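Local coordinates for cytoplasmic protein (PDB 7LPO) that probably hydrolyses the beta-glucosidic bond of steryl glucosides, as a fungal sterylglucosidase of glycoside hydrolase family 5, at residues 240-245 with 413-418; 466-471 with 495-500. All coordinates share one frame; numbering follows the deposited sequence.

Interaction 1: residues 240-245 with 413-418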
loop_
_atom_site.group_PDB
_atom_site.type_symbol
_atom_site.label_atom_id
_atom_site.label_comp_id
_atom_site.label_asym_id
_atom_site.label_seq_id
_atom_site.Cartn_x
_atom_site.Cartn_y
_atom_site.Cartn_z
ATOM N N PHE A 240 -16.233 -9.503 4.431
ATOM C CA PHE A 240 -15.073 -9.039 3.672
ATOM C C PHE A 240 -14.441 -10.182 2.885
ATOM O O PHE A 240 -14.123 -10.039 1.699
ATOM C CB PHE A 240 -14.047 -8.402 4.614
ATOM C CG PHE A 240 -12.705 -8.163 3.976
ATOM C CD1 PHE A 240 -12.536 -7.154 3.042
ATOM C CD2 PHE A 240 -11.623 -8.958 4.297
ATOM C CE1 PHE A 240 -11.301 -6.946 2.444
ATOM C CE2 PHE A 240 -10.401 -8.753 3.713
ATOM C CZ PHE A 240 -10.232 -7.745 2.790
ATOM N N ILE A 241 -14.255 -11.331 3.535
ATOM C CA ILE A 241 -13.666 -12.489 2.870
ATOM C C ILE A 241 -14.593 -13.010 1.777
ATOM O O ILE A 241 -14.135 -13.428 0.706
ATOM C CB ILE A 241 -13.332 -13.570 3.920
ATOM C CG1 ILE A 241 -12.237 -13.039 4.858
ATOM C CG2 ILE A 241 -12.900 -14.870 3.253
ATOM C CD1 ILE A 241 -11.928 -13.928 6.052
ATOM N N ASP A 242 -15.907 -12.973 2.016
ATOM C CA ASP A 242 -16.854 -13.380 0.981
ATOM C C ASP A 242 -16.790 -12.448 -0.221
ATOM O O ASP A 242 -16.876 -12.896 -1.368
ATOM C CB ASP A 242 -18.282 -13.399 1.533
ATOM C CG ASP A 242 -18.593 -14.651 2.337
ATOM O OD1 ASP A 242 -17.685 -15.496 2.516
ATOM O OD2 ASP A 242 -19.755 -14.780 2.807
ATOM N N ALA A 243 -16.674 -11.142 0.018
ATOM C CA ALA A 243 -16.678 -10.205 -1.098
ATOM C C ALA A 243 -15.438 -10.385 -1.958
ATOM O O ALA A 243 -15.538 -10.486 -3.186
ATOM C CB ALA A 243 -16.778 -8.772 -0.591
ATOM N N VAL A 244 -14.257 -10.420 -1.335
ATOM C CA VAL A 244 -13.042 -10.711 -2.093
ATOM C C VAL A 244 -13.159 -12.077 -2.751
ATOM O O VAL A 244 -12.798 -12.256 -3.920
ATOM C CB VAL A 244 -11.798 -10.620 -1.188
ATOM C CG1 VAL A 244 -10.520 -10.958 -1.993
ATOM C CG2 VAL A 244 -11.700 -9.240 -0.567
ATOM N N GLY A 245 -13.699 -13.054 -2.022
ATOM C CA GLY A 245 -13.844 -14.384 -2.580
ATOM C C GLY A 245 -14.725 -14.416 -3.811
ATOM O O GLY A 245 -14.505 -15.226 -4.711
ATOM N N SER A 413 -6.624 -16.464 3.451
ATOM C CA SER A 413 -5.769 -17.145 2.482
ATOM C C SER A 413 -6.402 -18.448 1.995
ATOM O O SER A 413 -6.262 -18.810 0.822
ATOM C CB SER A 413 -4.386 -17.392 3.090
ATOM O OG SER A 413 -4.441 -18.271 4.197
ATOM N N SER A 414 -7.116 -19.158 2.871
ATOM C CA SER A 414 -7.801 -20.372 2.437
ATOM C C SER A 414 -8.847 -20.069 1.374
ATOM O O SER A 414 -9.007 -20.829 0.412
ATOM C CB SER A 414 -8.460 -21.069 3.626
ATOM O OG SER A 414 -7.489 -21.462 4.567
ATOM N N ARG A 415 -9.585 -18.971 1.537
ATOM C CA ARG A 415 -10.595 -18.628 0.543
ATOM C C ARG A 415 -9.952 -18.294 -0.792
ATOM O O ARG A 415 -10.459 -18.693 -1.845
ATOM C CB ARG A 415 -11.456 -17.451 1.015
ATOM C CG ARG A 415 -12.569 -17.083 0.022
ATOM C CD ARG A 415 -13.607 -18.210 -0.086
ATOM N NE ARG A 415 -14.018 -18.598 1.261
ATOM C CZ ARG A 415 -14.987 -17.997 1.946
ATOM N NH1 ARG A 415 -15.680 -17.007 1.387
ATOM N NH2 ARG A 415 -15.267 -18.394 3.181
ATOM N N ILE A 416 -8.842 -17.557 -0.770
ATOM C CA ILE A 416 -8.158 -17.211 -2.016
ATOM C C ILE A 416 -7.787 -18.475 -2.780
ATOM O O ILE A 416 -8.018 -18.579 -3.989
ATOM C CB ILE A 416 -6.914 -16.349 -1.733
ATOM C CG1 ILE A 416 -7.324 -14.964 -1.223
ATOM C CG2 ILE A 416 -6.017 -16.290 -2.972
ATOM C CD1 ILE A 416 -8.062 -14.102 -2.210
ATOM N N ARG A 417 -7.213 -19.460 -2.082
ATOM C CA ARG A 417 -6.750 -20.675 -2.745
ATOM C C ARG A 417 -7.917 -21.518 -3.252
ATOM O O ARG A 417 -7.761 -22.274 -4.217
ATOM C CB ARG A 417 -5.880 -21.496 -1.793
ATOM C CG ARG A 417 -4.440 -20.973 -1.626
ATOM C CD ARG A 417 -3.447 -21.653 -2.578
ATOM N NE ARG A 417 -2.153 -20.970 -2.573
ATOM C CZ ARG A 417 -1.237 -21.109 -1.624
ATOM N NH1 ARG A 417 -1.447 -21.923 -0.603
ATOM N NH2 ARG A 417 -0.101 -20.436 -1.698
ATOM N N LEU A 418 -9.090 -21.393 -2.629
ATOM C CA LEU A 418 -10.253 -22.130 -3.101
ATOM C C LEU A 418 -10.569 -21.769 -4.543
ATOM O O LEU A 418 -10.912 -22.636 -5.348
ATOM C CB LEU A 418 -11.450 -21.833 -2.199
ATOM C CG LEU A 418 -12.731 -22.613 -2.469
ATOM C CD1 LEU A 418 -12.477 -24.113 -2.332
ATOM C CD2 LEU A 418 -13.831 -22.157 -1.526
HETATM O O HOH W 1 -16.523 -16.370 4.844
#
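R415 reaches from helix 400-419 to I241, D242 and G245 on helix 232-254, joining two outer helices of the TIM-type barrel of this glycoside hydrolase family 5 enzyme. The two segments run nearly parallel, at 21°, with axes 9.7 Å apart. From its root outward, R415 first rests on I241, whose CG2 lies 3.7 Å from CB. The next atom, CG, touches the same methyl and also packs 4.0 Å from the CA of G245, where no side chain intervenes. The chain bends twice, chi2 (66°) turning CD and chi3 turning NE, and the guanidinium beyond has I241 CG2 over the centre of one face, 3.9 Å above its plane. At the guanidinium edge NH1 gives a nearly straight hydrogen bond (167°) to D242 OD1, 2.8 Å away, within a salt bridge. The oxygen lies in the guanidinium plane; seen from the carboxylate, the donor comes on the anti side and somewhat out of plane. NH2 serves the same oxygen indirectly: it donates to a water that in turn donates to OD1. With both terminal nitrogens tied to one oxygen, rotation of the guanidinium should be limited. D242 also touches Y116. Deeper between the helices the contact is purely apolar, with V244 CG1 meeting I416 CD1 at 4.0 Å.

Interaction 2: residues 466-471 with 495-500; sequences WFNADA and KMIQGE
E500 OE2 faces the start of helix 471-475, where it accepts a hydrogen bond from the backbone N of I472 and lies 3.2 Å from A471 N. D470 occupies the N-cap of that helix: its OD1 takes the backbone N of G473, while OD2 is bonded to the hydroxyl of Y479. The two acidic side chains slide past each other in opposite directions, their carboxylate planes 71° apart. This brings D470 OD1 within 3.2 Å of E500 OE2, two acceptors facing each other, and within 3.1 Å of E500 CG. The N-H groups of the helix start probably offset the repulsion. D470 is also the centre of an inverse gamma turn, which bends the chain from strand into helix.

Beneath the turn lies M496, its chain bent at chi2 (-94°) and again at chi3. SD sits 3.4 Å from D470 CA, and CE touches A469 C at 3.3 Å and also N468 CB. The amide of N468 is held at both ends: OD1 receives A469 N at 2.6 Å, in the carbonyl plane and on a lone pair, while ND2 donates to D455 OD1. I497 CD1 packs 3.9 Å from that ND2, the two side chains crossing at about a right angle.

Strand 467-469, paired antiparallel with strand 486-488, is thereby seated on barrel helix 490-512. The polar end of the contact is a classic aspartate N-cap, here supplemented by a glutamate from another helix that binds a second N-H of the same helix start.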
loop_
_atom_site.group_PDB
_atom_site.type_symbol
_atom_site.label_atom_id
_atom_site.label_comp_id
_atom_site.label_asym_id
_atom_site.label_seq_id
_atom_site.Cartn_x
_atom_site.Cartn_y
_atom_site.Cartn_z
ATOM N N TRP A 466 17.784 17.906 4.162
ATOM C CA TRP A 466 19.222 17.669 4.164
ATOM C C TRP A 466 19.637 16.727 5.281
ATOM O O TRP A 466 20.821 16.382 5.382
ATOM C CB TRP A 466 19.988 18.998 4.282
ATOM C CG TRP A 466 19.539 19.877 5.410
ATOM C CD1 TRP A 466 18.614 20.875 5.348
ATOM C CD2 TRP A 466 20.002 19.845 6.767
ATOM N NE1 TRP A 466 18.457 21.459 6.586
ATOM C CE2 TRP A 466 19.302 20.845 7.472
ATOM C CE3 TRP A 466 20.940 19.070 7.452
ATOM C CZ2 TRP A 466 19.497 21.078 8.830
ATOM C CZ3 TRP A 466 21.138 19.305 8.798
ATOM C CH2 TRP A 466 20.416 20.298 9.477
ATOM N N PHE A 467 18.689 16.320 6.121
ATOM C CA PHE A 467 18.883 15.316 7.152
ATOM C C PHE A 467 17.781 14.273 7.029
ATOM O O PHE A 467 16.766 14.486 6.363
ATOM C CB PHE A 467 18.824 15.931 8.551
ATOM C CG PHE A 467 17.500 16.558 8.860
ATOM C CD1 PHE A 467 17.233 17.856 8.469
ATOM C CD2 PHE A 467 16.507 15.839 9.508
ATOM C CE1 PHE A 467 16.006 18.445 8.730
ATOM C CE2 PHE A 467 15.280 16.416 9.767
ATOM C CZ PHE A 467 15.031 17.726 9.378
ATOM N N ASN A 468 17.984 13.140 7.684
ATOM C CA ASN A 468 16.953 12.116 7.782
ATOM C C ASN A 468 17.319 11.252 8.976
ATOM O O ASN A 468 18.326 11.496 9.648
ATOM C CB ASN A 468 16.814 11.306 6.485
ATOM C CG ASN A 468 15.418 10.714 6.310
ATOM O OD1 ASN A 468 14.798 10.253 7.274
ATOM N ND2 ASN A 468 14.918 10.729 5.076
ATOM N N ALA A 469 16.494 10.249 9.252
ATOM C CA ALA A 469 16.708 9.419 10.425
ATOM C C ALA A 469 16.207 8.012 10.153
ATOM O O ALA A 469 15.262 7.805 9.382
ATOM C CB ALA A 469 16.008 10.001 11.655
ATOM N N ASP A 470 16.848 7.049 10.812
ATOM C CA ASP A 470 16.569 5.633 10.601
ATOM C C ASP A 470 15.355 5.240 11.433
ATOM O O ASP A 470 15.479 4.784 12.573
ATOM C CB ASP A 470 17.790 4.803 10.968
ATOM C CG ASP A 470 17.522 3.309 10.899
ATOM O OD1 ASP A 470 16.469 2.902 10.352
ATOM O OD2 ASP A 470 18.369 2.546 11.396
ATOM N N ALA A 471 14.166 5.375 10.834
ATOM C CA ALA A 471 12.927 5.186 11.587
ATOM C C ALA A 471 12.714 3.729 11.990
ATOM O O ALA A 471 12.170 3.451 13.067
ATOM C CB ALA A 471 11.734 5.686 10.767
ATOM N N LYS A 495 22.493 5.617 2.059
ATOM C CA LYS A 495 22.966 4.354 2.615
ATOM C C LYS A 495 22.086 3.907 3.770
ATOM O O LYS A 495 21.817 2.712 3.935
ATOM C CB LYS A 495 24.416 4.505 3.071
ATOM C CG LYS A 495 25.056 3.223 3.581
ATOM C CD LYS A 495 26.539 3.445 3.889
ATOM C CE LYS A 495 27.211 2.185 4.434
ATOM N NZ LYS A 495 28.016 2.474 5.667
ATOM N N MET A 496 21.618 4.858 4.576
ATOM C CA MET A 496 20.779 4.521 5.716
ATOM C C MET A 496 19.435 3.960 5.266
ATOM O O MET A 496 18.976 2.941 5.798
ATOM C CB MET A 496 20.598 5.763 6.588
ATOM C CG MET A 496 19.813 5.527 7.847
ATOM S SD MET A 496 18.089 5.903 7.560
ATOM C CE MET A 496 18.147 7.696 7.502
ATOM N N ILE A 497 18.808 4.586 4.263
ATOM C CA ILE A 497 17.514 4.104 3.793
ATOM C C ILE A 497 17.664 2.748 3.118
ATOM O O ILE A 497 16.826 1.857 3.290
ATOM C CB ILE A 497 16.853 5.150 2.874
ATOM C CG1 ILE A 497 16.694 6.443 3.669
ATOM C CG2 ILE A 497 15.517 4.635 2.349
ATOM C CD1 ILE A 497 15.649 7.382 3.165
ATOM N N GLN A 498 18.745 2.555 2.370
ATOM C CA GLN A 498 19.008 1.236 1.811
ATOM C C GLN A 498 19.168 0.201 2.920
ATOM O O GLN A 498 18.753 -0.955 2.764
ATOM C CB GLN A 498 20.256 1.286 0.934
ATOM C CG GLN A 498 20.488 0.045 0.122
ATOM C CD GLN A 498 21.685 0.188 -0.794
ATOM O OE1 GLN A 498 22.796 -0.158 -0.423
ATOM N NE2 GLN A 498 21.461 0.719 -1.991
ATOM N N GLY A 499 19.764 0.597 4.045
ATOM C CA GLY A 499 19.847 -0.306 5.181
ATOM C C GLY A 499 18.497 -0.641 5.783
ATOM O O GLY A 499 18.281 -1.766 6.242
ATOM N N GLU A 500 17.566 0.318 5.768
ATOM C CA GLU A 500 16.221 0.028 6.254
ATOM C C GLU A 500 15.532 -1.021 5.388
ATOM O O GLU A 500 14.853 -1.912 5.905
ATOM C CB GLU A 500 15.392 1.310 6.302
ATOM C CG GLU A 500 15.798 2.277 7.405
ATOM C CD GLU A 500 14.819 3.443 7.544
ATOM O OE1 GLU A 500 14.949 4.432 6.803
ATOM O OE2 GLU A 500 13.916 3.370 8.399
HETATM O O HOH W 2 13.340 6.278 7.475
#

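How the interactions relate
The two contacts follow one another along the chain, interaction 1 closing before interaction 2 opens, and lie on opposite sides of the chain's centre. Their own centres are 38 Å apart and their nearest atoms about 25 Å, so neither touches the other. Both belong to the barrel part of the enzyme. Interaction 1 joins helices 232-254 and 400-419, which lead into the neighbouring parallel strands 263-267 and 424-427. Interaction 2 involves helix 490-512, which leads into strand 518-522, and the small two-stranded sheet inserted after strand 447-449. One contact therefore packs the helical shell itself, whereas the other fastens a small added two-stranded sheet to it.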